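Local atomic coordinates of RagB/SusD domain protein (Flavobacterium johnsoniae, PDB entry 5J90), a protein that binds chitin and is probably a SusD-like outer-membrane lipoprotein that takes part in capturing the polysaccharide for uptake. Residues A[297-301]-A[387-391]; A[269-274]-A[445-449]; A[263-267]-A[312-318]; A[65-69]-A[306-310]. All blocks are in the same frame, centred on the assembly; numbering follows the deposited sequence.

Contact 1 of 4, residues A[297-301]-A[387-391]; sequences YKGVR and YVDPN
Tyr387 reaches from one loop of this SusD-like protein into another and ends on the backbone of Gly299. Its CB already points at the 297-301 loop. With CG anti to the backbone N (chi1 174°), the ring is carried on between Lys298 and Arg301. One ring edge is used at CE1, which lies 3.2 Å from Gly299 O close to the ring plane. On the other flank CE2 meets Arg301 CB at 4.1 Å, obliquely. At the tip OH donates to Gly299 O over a short 2.6 Å, approaching tilted from the carbonyl plane. The same hydroxyl receives a hydrogen bond from a water 2.7 Å from Tyr387 OH, and this water also accepts from Arg301 N and donates to Asp389 OD2. His312 and Asn395 bind that carboxylate oxygen as well.

Lys298 supplies a second link. Its chain folds at chi2 and chi3 (both -59°), which brings NZ to 2.8 Å from Val388 O, in the carbonyl plane. The ammonium is also salt-bridged to Glu272 of helix 269-277, and CE passes 4.3 Å from Pro390 CD. A phenylalanine in place of Tyr387 would probably leave Gly299 O without this donor and deprive the water of one of its anchors. Both direct bonds end on main-chain carbonyls, and each donor group has a further partner. The two irregular loops are therefore held mainly by polar bonds to backbone atoms, in a largely buried place where a lysine charge is likely to be balanced by Glu272.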
loop_
_atom_site.group_PDB
_atom_site.type_symbol
_atom_site.label_atom_id
_atom_site.label_comp_id
_atom_site.label_asym_id
_atom_site.label_seq_id
_atom_site.Cartn_x
_atom_site.Cartn_y
_atom_site.Cartn_z
ATOM N N TYR A 297 -28.228 16.717 -23.625
ATOM C CA TYR A 297 -27.059 15.888 -23.329
ATOM C C TYR A 297 -27.422 14.890 -22.246
ATOM O O TYR A 297 -27.686 15.275 -21.107
ATOM C CB TYR A 297 -25.878 16.763 -22.891
ATOM C CG TYR A 297 -25.446 17.701 -23.989
ATOM C CD1 TYR A 297 -24.655 17.251 -25.039
ATOM C CD2 TYR A 297 -25.862 19.028 -24.001
ATOM C CE1 TYR A 297 -24.270 18.098 -26.063
ATOM C CE2 TYR A 297 -25.485 19.883 -25.025
ATOM C CZ TYR A 297 -24.691 19.414 -26.052
ATOM O OH TYR A 297 -24.308 20.247 -27.078
ATOM N N LYS A 298 -27.456 13.609 -22.606
ATOM C CA LYS A 298 -27.853 12.566 -21.666
ATOM C C LYS A 298 -26.816 11.457 -21.598
ATOM O O LYS A 298 -26.420 10.903 -22.625
ATOM C CB LYS A 298 -29.219 11.973 -22.037
ATOM C CG LYS A 298 -30.401 12.909 -21.785
ATOM C CD LYS A 298 -30.502 13.318 -20.317
ATOM C CE LYS A 298 -30.667 12.121 -19.395
ATOM N NZ LYS A 298 -30.654 12.531 -17.959
ATOM N N GLY A 299 -26.387 11.141 -20.380
ATOM C CA GLY A 299 -25.359 10.138 -20.178
ATOM C C GLY A 299 -25.919 8.846 -19.625
ATOM O O GLY A 299 -27.043 8.803 -19.104
ATOM N N VAL A 300 -25.116 7.793 -19.733
ATOM C CA VAL A 300 -25.485 6.452 -19.314
ATOM C C VAL A 300 -24.709 6.076 -18.046
ATOM O O VAL A 300 -23.503 6.341 -17.938
ATOM C CB VAL A 300 -25.182 5.448 -20.435
ATOM C CG1 VAL A 300 -25.557 4.039 -20.010
ATOM C CG2 VAL A 300 -25.921 5.853 -21.711
ATOM N N ARG A 301 -25.400 5.467 -17.087
ATOM C CA ARG A 301 -24.785 5.032 -15.836
ATOM C C ARG A 301 -23.952 3.776 -16.081
ATOM O O ARG A 301 -24.360 2.882 -16.820
ATOM C CB ARG A 301 -25.880 4.743 -14.804
ATOM C CG ARG A 301 -25.372 4.325 -13.439
ATOM C CD ARG A 301 -25.294 5.499 -12.507
ATOM N NE ARG A 301 -24.777 5.098 -11.203
ATOM C CZ ARG A 301 -25.474 5.092 -10.071
ATOM N NH1 ARG A 301 -26.749 5.476 -10.052
ATOM N NH2 ARG A 301 -24.886 4.712 -8.945
ATOM N N TYR A 387 -28.463 13.000 -11.281
ATOM C CA TYR A 387 -28.519 12.175 -12.474
ATOM C C TYR A 387 -29.826 11.379 -12.549
ATOM O O TYR A 387 -30.207 10.700 -11.595
ATOM C CB TYR A 387 -27.319 11.212 -12.575
ATOM C CG TYR A 387 -27.524 10.290 -13.744
ATOM C CD1 TYR A 387 -27.364 10.756 -15.045
ATOM C CD2 TYR A 387 -27.962 8.984 -13.565
ATOM C CE1 TYR A 387 -27.603 9.945 -16.131
ATOM C CE2 TYR A 387 -28.204 8.157 -14.653
ATOM C CZ TYR A 387 -28.022 8.649 -15.935
ATOM O OH TYR A 387 -28.257 7.853 -17.028
ATOM N N VAL A 388 -30.486 11.451 -13.704
ATOM C CA VAL A 388 -31.722 10.715 -13.945
ATOM C C VAL A 388 -31.645 9.883 -15.221
ATOM O O VAL A 388 -31.260 10.381 -16.279
ATOM C CB VAL A 388 -32.927 11.678 -14.063
ATOM C CG1 VAL A 388 -34.190 10.922 -14.480
ATOM C CG2 VAL A 388 -33.148 12.419 -12.760
ATOM N N ASP A 389 -32.010 8.612 -15.100
ATOM C CA ASP A 389 -32.221 7.727 -16.240
ATOM C C ASP A 389 -33.740 7.628 -16.386
ATOM O O ASP A 389 -34.375 6.844 -15.681
ATOM C CB ASP A 389 -31.618 6.347 -15.946
ATOM C CG ASP A 389 -31.653 5.415 -17.143
ATOM O OD1 ASP A 389 -32.385 5.708 -18.110
ATOM O OD2 ASP A 389 -30.958 4.375 -17.112
ATOM N N PRO A 390 -34.323 8.431 -17.294
ATOM C CA PRO A 390 -35.777 8.668 -17.315
ATOM C C PRO A 390 -36.641 7.404 -17.247
ATOM O O PRO A 390 -37.559 7.347 -16.425
ATOM C CB PRO A 390 -35.984 9.405 -18.640
ATOM C CG PRO A 390 -34.691 10.125 -18.861
ATOM C CD PRO A 390 -33.637 9.160 -18.376
ATOM N N ASN A 391 -36.345 6.403 -18.069
ATOM C CA ASN A 391 -37.153 5.184 -18.084
ATOM C C ASN A 391 -36.684 4.089 -17.128
ATOM O O ASN A 391 -37.308 3.027 -17.037
ATOM C CB ASN A 391 -37.266 4.634 -19.508
ATOM C CG ASN A 391 -37.982 5.588 -20.439
ATOM O OD1 ASN A 391 -38.843 6.355 -20.013
ATOM N ND2 ASN A 391 -37.622 5.553 -21.714
HETATM O O HOH W 1 -28.208 5.147 -17.221
#

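Contact 2 of 4, residues A[269-274]-A[445-449]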
loop_
_atom_site.group_PDB
_atom_site.type_symbol
_atom_site.label_atom_id
_atom_site.label_comp_id
_atom_site.label_asym_id
_atom_site.label_seq_id
_atom_site.Cartn_x
_atom_site.Cartn_y
_atom_site.Cartn_z
ATOM N N ALA A 269 -22.855 8.987 -17.139
ATOM C CA ALA A 269 -23.617 9.697 -16.119
ATOM C C ALA A 269 -22.762 10.682 -15.324
ATOM O O ALA A 269 -23.236 11.752 -14.964
ATOM C CB ALA A 269 -24.296 8.711 -15.183
ATOM N N ASP A 270 -21.506 10.339 -15.046
ATOM C CA ASP A 270 -20.639 11.285 -14.334
ATOM C C ASP A 270 -20.393 12.549 -15.154
ATOM O O ASP A 270 -20.404 13.662 -14.617
ATOM C CB ASP A 270 -19.294 10.645 -13.966
ATOM C CG ASP A 270 -19.414 9.600 -12.875
ATOM O OD1 ASP A 270 -19.902 9.923 -11.770
ATOM O OD2 ASP A 270 -19.008 8.451 -13.131
ATOM N N MET A 271 -20.149 12.379 -16.453
ATOM C CA MET A 271 -19.953 13.529 -17.321
ATOM C C MET A 271 -21.221 14.386 -17.386
ATOM O O MET A 271 -21.131 15.611 -17.363
ATOM C CB MET A 271 -19.497 13.094 -18.715
ATOM C CG MET A 271 -17.989 12.945 -18.840
ATOM S SD MET A 271 -17.256 14.578 -18.949
ATOM C CE MET A 271 -15.515 14.179 -18.793
ATOM N N GLU A 272 -22.386 13.750 -17.441
ATOM C CA GLU A 272 -23.622 14.532 -17.441
ATOM C C GLU A 272 -23.745 15.325 -16.141
ATOM O O GLU A 272 -23.969 16.526 -16.157
ATOM C CB GLU A 272 -24.859 13.650 -17.634
ATOM C CG GLU A 272 -26.123 14.498 -17.728
ATOM C CD GLU A 272 -27.424 13.707 -17.739
ATOM O OE1 GLU A 272 -27.470 12.579 -18.271
ATOM O OE2 GLU A 272 -28.429 14.248 -17.222
ATOM N N SER A 273 -23.569 14.654 -15.008
ATOM C CA SER A 273 -23.701 15.309 -13.712
ATOM C C SER A 273 -22.759 16.501 -13.562
ATOM O O SER A 273 -23.170 17.606 -13.176
ATOM C CB SER A 273 -23.450 14.298 -12.586
ATOM O OG SER A 273 -23.472 14.947 -11.327
ATOM N N ILE A 274 -21.488 16.283 -13.866
ATOM C CA ILE A 274 -20.480 17.310 -13.657
ATOM C C ILE A 274 -20.560 18.432 -14.692
ATOM O O ILE A 274 -20.578 19.608 -14.335
ATOM C CB ILE A 274 -19.075 16.679 -13.585
ATOM C CG1 ILE A 274 -18.983 15.815 -12.322
ATOM C CG2 ILE A 274 -17.997 17.754 -13.596
ATOM C CD1 ILE A 274 -17.688 15.009 -12.189
ATOM N N PRO A 445 -12.332 13.284 -9.581
ATOM C CA PRO A 445 -13.545 13.790 -8.936
ATOM C C PRO A 445 -14.329 12.627 -8.339
ATOM O O PRO A 445 -14.052 11.463 -8.651
ATOM C CB PRO A 445 -14.326 14.383 -10.111
ATOM C CG PRO A 445 -13.945 13.502 -11.277
ATOM C CD PRO A 445 -12.469 13.222 -11.048
ATOM N N LYS A 446 -15.283 12.927 -7.462
ATOM C CA LYS A 446 -16.178 11.899 -6.950
ATOM C C LYS A 446 -16.998 11.335 -8.114
ATOM O O LYS A 446 -17.508 12.092 -8.943
ATOM C CB LYS A 446 -17.117 12.470 -5.878
ATOM C CG LYS A 446 -16.418 13.210 -4.736
ATOM C CD LYS A 446 -15.432 12.332 -3.985
ATOM C CE LYS A 446 -16.134 11.233 -3.207
ATOM N NZ LYS A 446 -15.205 10.564 -2.244
ATOM N N LEU A 447 -17.109 10.009 -8.166
ATOM C CA LEU A 447 -17.823 9.307 -9.234
ATOM C C LEU A 447 -18.968 8.462 -8.681
ATOM O O LEU A 447 -18.924 7.999 -7.542
ATOM C CB LEU A 447 -16.856 8.399 -10.010
ATOM C CG LEU A 447 -15.650 9.063 -10.681
ATOM C CD1 LEU A 447 -14.744 8.012 -11.320
ATOM C CD2 LEU A 447 -16.083 10.105 -11.714
ATOM N N PHE A 448 -19.993 8.231 -9.494
ATOM C CA PHE A 448 -21.094 7.371 -9.060
ATOM C C PHE A 448 -20.628 5.924 -8.922
ATOM O O PHE A 448 -20.049 5.363 -9.854
ATOM C CB PHE A 448 -22.257 7.422 -10.060
ATOM C CG PHE A 448 -22.877 8.786 -10.220
ATOM C CD1 PHE A 448 -23.273 9.524 -9.113
ATOM C CD2 PHE A 448 -23.079 9.321 -11.481
ATOM C CE1 PHE A 448 -23.855 10.771 -9.262
ATOM C CE2 PHE A 448 -23.657 10.571 -11.638
ATOM C CZ PHE A 448 -24.046 11.292 -10.531
ATOM N N PRO A 449 -20.902 5.295 -7.770
ATOM C CA PRO A 449 -20.531 3.886 -7.593
ATOM C C PRO A 449 -21.359 2.957 -8.482
ATOM O O PRO A 449 -22.496 3.277 -8.839
ATOM C CB PRO A 449 -20.841 3.624 -6.115
ATOM C CG PRO A 449 -21.873 4.658 -5.753
ATOM C CD PRO A 449 -21.464 5.880 -6.539
HETATM O O HOH W 2 -19.872 12.408 -10.532
HETATM O O HOH W 3 -18.787 5.977 -12.204
#
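Asp270, in the first turn of helix 269-277 of the SusD-like fold, accepts the backbone N-H of Phe448 from the loop that follows helix 432-442. The bond from Phe448 N to Asp270 OD1 is 2.8 Å long and fairly straight (161°), and it uses the syn lone pair of the oxygen. Asp270 has CG beside its backbone N (chi1 -71°), a turn that swings the carboxylate across to the loop although CB does not head there. The Asp270 and Phe448 side chains run past each other in opposite directions, carboxylate and ring planes only 20° apart. Leu447 crosses the acid at about a right angle and sets CD2 3.6 Å from Asp270 CG.

The Phe448 ring lies along the start of the helix. CE2 presents the ring edge to Ala269 O, CD2 rests 3.9 Å from Ala269 CB, and CZ comes within 3.7 Å of Ser273 CB. Ser273 turns its hydroxyl to Ala385 O of another loop. One turn beyond Asp270, Ile274 extends CD1 to 4.0 Å from Pro445 CB. Pro445 follows a cis peptide bond, and Trp425 of helix 413-428 packs on both Ile274 and Pro445.

Each carboxylate oxygen also takes a water. One water links Asp270 OD1 with Lys446 O and sits above the centre of the Phe448 ring; the other donates to Asp270 OD2 and to Phe448 O, at 2.7 Å from each.

Contact 3 of 4, residues A[263-267]-A[312-318]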
loop_
_atom_site.group_PDB
_atom_site.type_symbol
_atom_site.label_atom_id
_atom_site.label_comp_id
_atom_site.label_asym_id
_atom_site.label_seq_id
_atom_site.Cartn_x
_atom_site.Cartn_y
_atom_site.Cartn_z
ATOM N N LEU A 263 -22.530 2.368 -31.846
ATOM C CA LEU A 263 -23.316 2.750 -30.672
ATOM C C LEU A 263 -22.925 1.940 -29.430
ATOM O O LEU A 263 -23.767 1.642 -28.583
ATOM C CB LEU A 263 -24.815 2.595 -30.948
ATOM C CG LEU A 263 -25.374 3.301 -32.188
ATOM C CD1 LEU A 263 -26.876 3.046 -32.295
ATOM C CD2 LEU A 263 -25.082 4.796 -32.174
ATOM N N ASP A 264 -21.642 1.597 -29.325
ATOM C CA ASP A 264 -21.164 0.764 -28.222
ATOM C C ASP A 264 -20.602 1.579 -27.057
ATOM O O ASP A 264 -20.232 1.022 -26.018
ATOM C CB ASP A 264 -20.095 -0.207 -28.709
ATOM C CG ASP A 264 -20.659 -1.548 -29.126
ATOM O OD1 ASP A 264 -21.852 -1.833 -28.846
ATOM O OD2 ASP A 264 -19.884 -2.325 -29.721
ATOM N N ILE A 265 -20.518 2.889 -27.230
ATOM C CA ILE A 265 -20.072 3.764 -26.144
ATOM C C ILE A 265 -20.825 5.088 -26.233
ATOM O O ILE A 265 -21.134 5.575 -27.340
ATOM C CB ILE A 265 -18.520 3.952 -26.131
ATOM C CG1 ILE A 265 -18.019 4.416 -24.749
ATOM C CG2 ILE A 265 -18.049 4.901 -27.223
ATOM C CD1 ILE A 265 -18.072 3.321 -23.697
ATOM N N ARG A 266 -21.141 5.645 -25.066
ATOM C CA ARG A 266 -21.938 6.862 -24.953
ATOM C C ARG A 266 -21.348 7.788 -23.890
ATOM O O ARG A 266 -20.462 7.391 -23.118
ATOM C CB ARG A 266 -23.377 6.523 -24.534
ATOM C CG ARG A 266 -24.152 5.549 -25.435
ATOM C CD ARG A 266 -24.776 6.219 -26.661
ATOM N NE ARG A 266 -23.809 6.381 -27.735
ATOM C CZ ARG A 266 -24.098 6.812 -28.962
ATOM N NH1 ARG A 266 -25.351 7.121 -29.290
ATOM N NH2 ARG A 266 -23.137 6.924 -29.862
ATOM N N MET A 267 -21.835 9.024 -23.847
ATOM C CA MET A 267 -21.609 9.907 -22.711
ATOM C C MET A 267 -21.933 9.172 -21.407
ATOM O O MET A 267 -22.880 8.382 -21.351
ATOM C CB MET A 267 -22.524 11.122 -22.846
ATOM C CG MET A 267 -22.356 12.178 -21.767
ATOM S SD MET A 267 -23.621 13.450 -21.991
ATOM C CE MET A 267 -22.958 14.759 -20.967
ATOM N N HIS A 312 -30.499 2.248 -23.988
ATOM C CA HIS A 312 -29.569 3.361 -23.782
ATOM C C HIS A 312 -28.760 3.771 -25.011
ATOM O O HIS A 312 -28.027 4.763 -24.957
ATOM C CB HIS A 312 -28.613 3.058 -22.618
ATOM C CG HIS A 312 -29.304 2.874 -21.303
ATOM N ND1 HIS A 312 -29.675 1.636 -20.822
ATOM C CD2 HIS A 312 -29.724 3.773 -20.382
ATOM C CE1 HIS A 312 -30.275 1.780 -19.654
ATOM N NE2 HIS A 312 -30.319 3.069 -19.365
ATOM N N GLN A 313 -28.887 3.037 -26.115
ATOM C CA GLN A 313 -28.033 3.311 -27.273
ATOM C C GLN A 313 -28.276 4.685 -27.887
ATOM O O GLN A 313 -27.417 5.210 -28.594
ATOM C CB GLN A 313 -28.189 2.237 -28.346
ATOM C CG GLN A 313 -29.470 2.367 -29.151
ATOM C CD GLN A 313 -29.703 1.172 -30.042
ATOM O OE1 GLN A 313 -28.959 0.195 -29.995
ATOM N NE2 GLN A 313 -30.748 1.238 -30.863
ATOM N N ASP A 314 -29.455 5.251 -27.639
ATOM C CA ASP A 314 -29.802 6.547 -28.201
ATOM C C ASP A 314 -29.618 7.703 -27.222
ATOM O O ASP A 314 -30.074 8.819 -27.469
ATOM C CB ASP A 314 -31.218 6.526 -28.799
ATOM C CG ASP A 314 -31.285 5.744 -30.098
ATOM O OD1 ASP A 314 -30.256 5.662 -30.807
ATOM O OD2 ASP A 314 -32.373 5.211 -30.417
ATOM N N PHE A 315 -28.911 7.441 -26.122
ATOM C CA PHE A 315 -28.402 8.524 -25.278
ATOM C C PHE A 315 -27.279 9.263 -26.034
ATOM O O PHE A 315 -26.965 8.915 -27.177
ATOM C CB PHE A 315 -27.889 7.958 -23.943
ATOM C CG PHE A 315 -28.979 7.685 -22.925
ATOM C CD1 PHE A 315 -30.101 6.936 -23.260
ATOM C CD2 PHE A 315 -28.871 8.168 -21.629
ATOM C CE1 PHE A 315 -31.092 6.686 -22.325
ATOM C CE2 PHE A 315 -29.863 7.923 -20.687
ATOM C CZ PHE A 315 -30.974 7.173 -21.039
ATOM N N SER A 316 -26.662 10.266 -25.415
ATOM C CA SER A 316 -25.668 11.080 -26.120
ATOM C C SER A 316 -24.431 10.311 -26.578
ATOM O O SER A 316 -23.844 9.538 -25.816
ATOM C CB SER A 316 -25.226 12.276 -25.269
ATOM O OG SER A 316 -26.220 13.289 -25.224
ATOM N N GLY A 317 -24.023 10.534 -27.822
ATOM C CA GLY A 317 -22.805 9.938 -28.332
ATOM C C GLY A 317 -21.584 10.784 -28.008
ATOM O O GLY A 317 -21.700 11.917 -27.536
ATOM N N ILE A 318 -20.404 10.225 -28.260
ATOM C CA ILE A 318 -19.164 10.977 -28.125
ATOM C C ILE A 318 -19.095 11.947 -29.299
ATOM O O ILE A 318 -19.442 11.594 -30.431
ATOM C CB ILE A 318 -17.931 10.047 -28.097
ATOM C CG1 ILE A 318 -18.147 8.886 -27.112
ATOM C CG2 ILE A 318 -16.678 10.847 -27.760
ATOM C CD1 ILE A 318 -18.530 9.317 -25.701
HETATM O O HOH W 4 -27.982 7.314 -31.314
#
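Arg266 NH1 is surrounded by three oxygens: Gln313 O at 2.9 Å and Phe315 O at 3.2 Å, both weak and bent hydrogen bonds, and a water, again weakly held, that lies 2.9 Å from Asp314 OD1. The carbonyls come from a type I turn, His312 to Phe315, which curls around the end of the arginine. The side chain gets there by bending at chi2 and chi3 (-82° and 82°), a fold that lets NE donate almost straight to Ile265 O at 2.8 Å, in the guanidinium plane. NH2 is bonded to Ser259 of helix 255-261.

Flat against one guanidinium face lies Gly317, its CA 3.4 Å from Arg266 CZ, an approach that the lack of a side chain at Gly317 allows. Leu263 CA, just after the helix, lies over the opposite face toward its rim. Beside this layering the backbones are tied by Met267 N to Ser316 O (2.9 Å), and Met267 CB packs on Ser316 CB. Ile265 CG2 touches Ile318 CG1 at 4.0 Å; separately, Leu263 CD1 rests on the Gln313 side chain.

A leucine at Arg266 is likely to leave the carbonyls of Gln313, Phe315 and Ile265 without this donor and the turn less firmly held. Within the contact the buried cation is met by backbone carbonyls and water, with Asp314 reached only by way of that water; its charge is therefore probably spread over several carbonyl dipoles, in place of a direct carboxylate pair.

Contact 4 of 4, residues A[65-69]-A[306-310]; sequences ATPTG and ISGKS
Ile306 packs on the backbone carbonyls of Pro67 and Thr68, and Lys309 on Pro67 O and the Thr68 hydroxyl, with no direct hydrogen bond between the two loops. Both outer methyls of Ile306 touch oxygen: CG2 lies 3.6 Å from Pro67 O, and CD1 reaches 3.7 Å from Thr68 O. Pro67 O also meets Lys309 CA in a CH-O contact of 3.5 Å, nearly straight at the hydrogen (165°). A water sits 2.8 Å from both Pro67 O and Gly308 O, bridging the two backbones at these carbonyls.

Lys309 is extended throughout, CG anti to the backbone N (chi1 -179°) and each later torsion also anti. Its methylenes therefore run alongside Thr68, pointing the same way, with CE 3.4 Å from Thr68 OG1. Asp264 positions both ends: its OD1 forms a salt bridge with Lys309 NZ and a hydrogen bond with Thr68 OG1. The ammonium is bonded to Trp262 O too.

Further out, Thr66 OG1 is bonded to Asp264 O and also accepts from Thr68 N at 3.1 Å. The bond from Thr68 N closes an ST turn just after strand 64-65, a compact bend that here presents the Pro67 carbonyl to the 306-310 loop.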
loop_
_atom_site.group_PDB
_atom_site.type_symbol
_atom_site.label_atom_id
_atom_site.label_comp_id
_atom_site.label_asym_id
_atom_site.label_seq_id
_atom_site.Cartn_x
_atom_site.Cartn_y
_atom_site.Cartn_z
ATOM N N ALA A 65 -19.569 5.464 -20.988
ATOM C CA ALA A 65 -20.289 4.281 -20.513
ATOM C C ALA A 65 -20.906 3.549 -21.685
ATOM O O ALA A 65 -21.276 4.168 -22.687
ATOM C CB ALA A 65 -21.368 4.675 -19.518
ATOM N N THR A 66 -21.001 2.230 -21.573
ATOM C CA THR A 66 -21.594 1.444 -22.649
ATOM C C THR A 66 -23.092 1.183 -22.431
ATOM O O THR A 66 -23.534 0.956 -21.304
ATOM C CB THR A 66 -20.862 0.104 -22.851
ATOM O OG1 THR A 66 -21.400 -0.550 -24.012
ATOM C CG2 THR A 66 -21.046 -0.805 -21.641
ATOM N N PRO A 67 -23.882 1.234 -23.521
ATOM C CA PRO A 67 -25.293 0.831 -23.449
ATOM C C PRO A 67 -25.466 -0.664 -23.682
ATOM O O PRO A 67 -26.591 -1.165 -23.616
ATOM C CB PRO A 67 -25.912 1.583 -24.624
ATOM C CG PRO A 67 -24.822 1.581 -25.653
ATOM C CD PRO A 67 -23.528 1.767 -24.848
ATOM N N THR A 68 -24.370 -1.368 -23.948
ATOM C CA THR A 68 -24.430 -2.759 -24.390
ATOM C C THR A 68 -24.148 -3.736 -23.256
ATOM O O THR A 68 -23.170 -3.585 -22.519
ATOM C CB THR A 68 -23.420 -3.004 -25.518
ATOM O OG1 THR A 68 -23.599 -2.010 -26.540
ATOM C CG2 THR A 68 -23.593 -4.401 -26.110
ATOM N N GLY A 69 -25.005 -4.743 -23.119
ATOM C CA GLY A 69 -24.850 -5.744 -22.078
ATOM C C GLY A 69 -23.952 -6.895 -22.486
ATOM O O GLY A 69 -24.382 -8.050 -22.520
ATOM N N ILE A 306 -28.600 -4.283 -17.647
ATOM C CA ILE A 306 -29.031 -3.853 -18.973
ATOM C C ILE A 306 -29.977 -4.878 -19.585
ATOM O O ILE A 306 -29.594 -6.018 -19.850
ATOM C CB ILE A 306 -27.832 -3.611 -19.915
ATOM C CG1 ILE A 306 -27.007 -2.420 -19.420
ATOM C CG2 ILE A 306 -28.308 -3.360 -21.342
ATOM C CD1 ILE A 306 -25.710 -2.204 -20.175
ATOM N N SER A 307 -31.220 -4.460 -19.806
ATOM C CA SER A 307 -32.220 -5.347 -20.385
ATOM C C SER A 307 -31.963 -5.516 -21.878
ATOM O O SER A 307 -31.849 -6.634 -22.378
ATOM C CB SER A 307 -33.622 -4.795 -20.140
ATOM O OG SER A 307 -34.606 -5.671 -20.659
ATOM N N GLY A 308 -31.867 -4.393 -22.583
ATOM C CA GLY A 308 -31.548 -4.400 -23.996
ATOM C C GLY A 308 -30.733 -3.176 -24.371
ATOM O O GLY A 308 -30.875 -2.119 -23.756
ATOM N N LYS A 309 -29.883 -3.326 -25.382
ATOM C CA LYS A 309 -29.019 -2.235 -25.834
ATOM C C LYS A 309 -29.819 -1.005 -26.251
ATOM O O LYS A 309 -29.377 0.132 -26.074
ATOM C CB LYS A 309 -28.153 -2.699 -27.002
ATOM C CG LYS A 309 -27.204 -1.635 -27.531
ATOM C CD LYS A 309 -26.344 -2.182 -28.652
ATOM C CE LYS A 309 -25.477 -1.088 -29.246
ATOM N NZ LYS A 309 -24.602 -1.628 -30.316
ATOM N N SER A 310 -31.003 -1.229 -26.811
ATOM C CA SER A 310 -31.813 -0.120 -27.298
ATOM C C SER A 310 -32.288 0.795 -26.169
ATOM O O SER A 310 -32.680 1.929 -26.410
ATOM C CB SER A 310 -33.010 -0.641 -28.104
ATOM O OG SER A 310 -33.861 -1.413 -27.283
HETATM O O HOH W 5 -29.034 -0.246 -22.728
#

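Overall arrangement
All four contacts lie on the same side of the chain's centre and largely join loops. Contacts 1, 2 and 3 are buried, whereas contact 4 is partly buried. Contacts 1, 3 and 4 draw on one long loop between helix 283-286 and strand 326-328. Contact 2 uses helix 269-277, contact 3 the strand 266-267 just before it. Glu272 and Pro449 tie contact 2 to contact 1, the His312-Asp389 bond ties contact 3 to contact 1, and strand pairing through Arg266 and Ala65 joins contacts 3 and 4. Contact 2 adds aromatic packing to a carboxylate, contacts 1 and 3 use donors on backbone carbonyls, and contact 4 relies on aliphatic contacts and water.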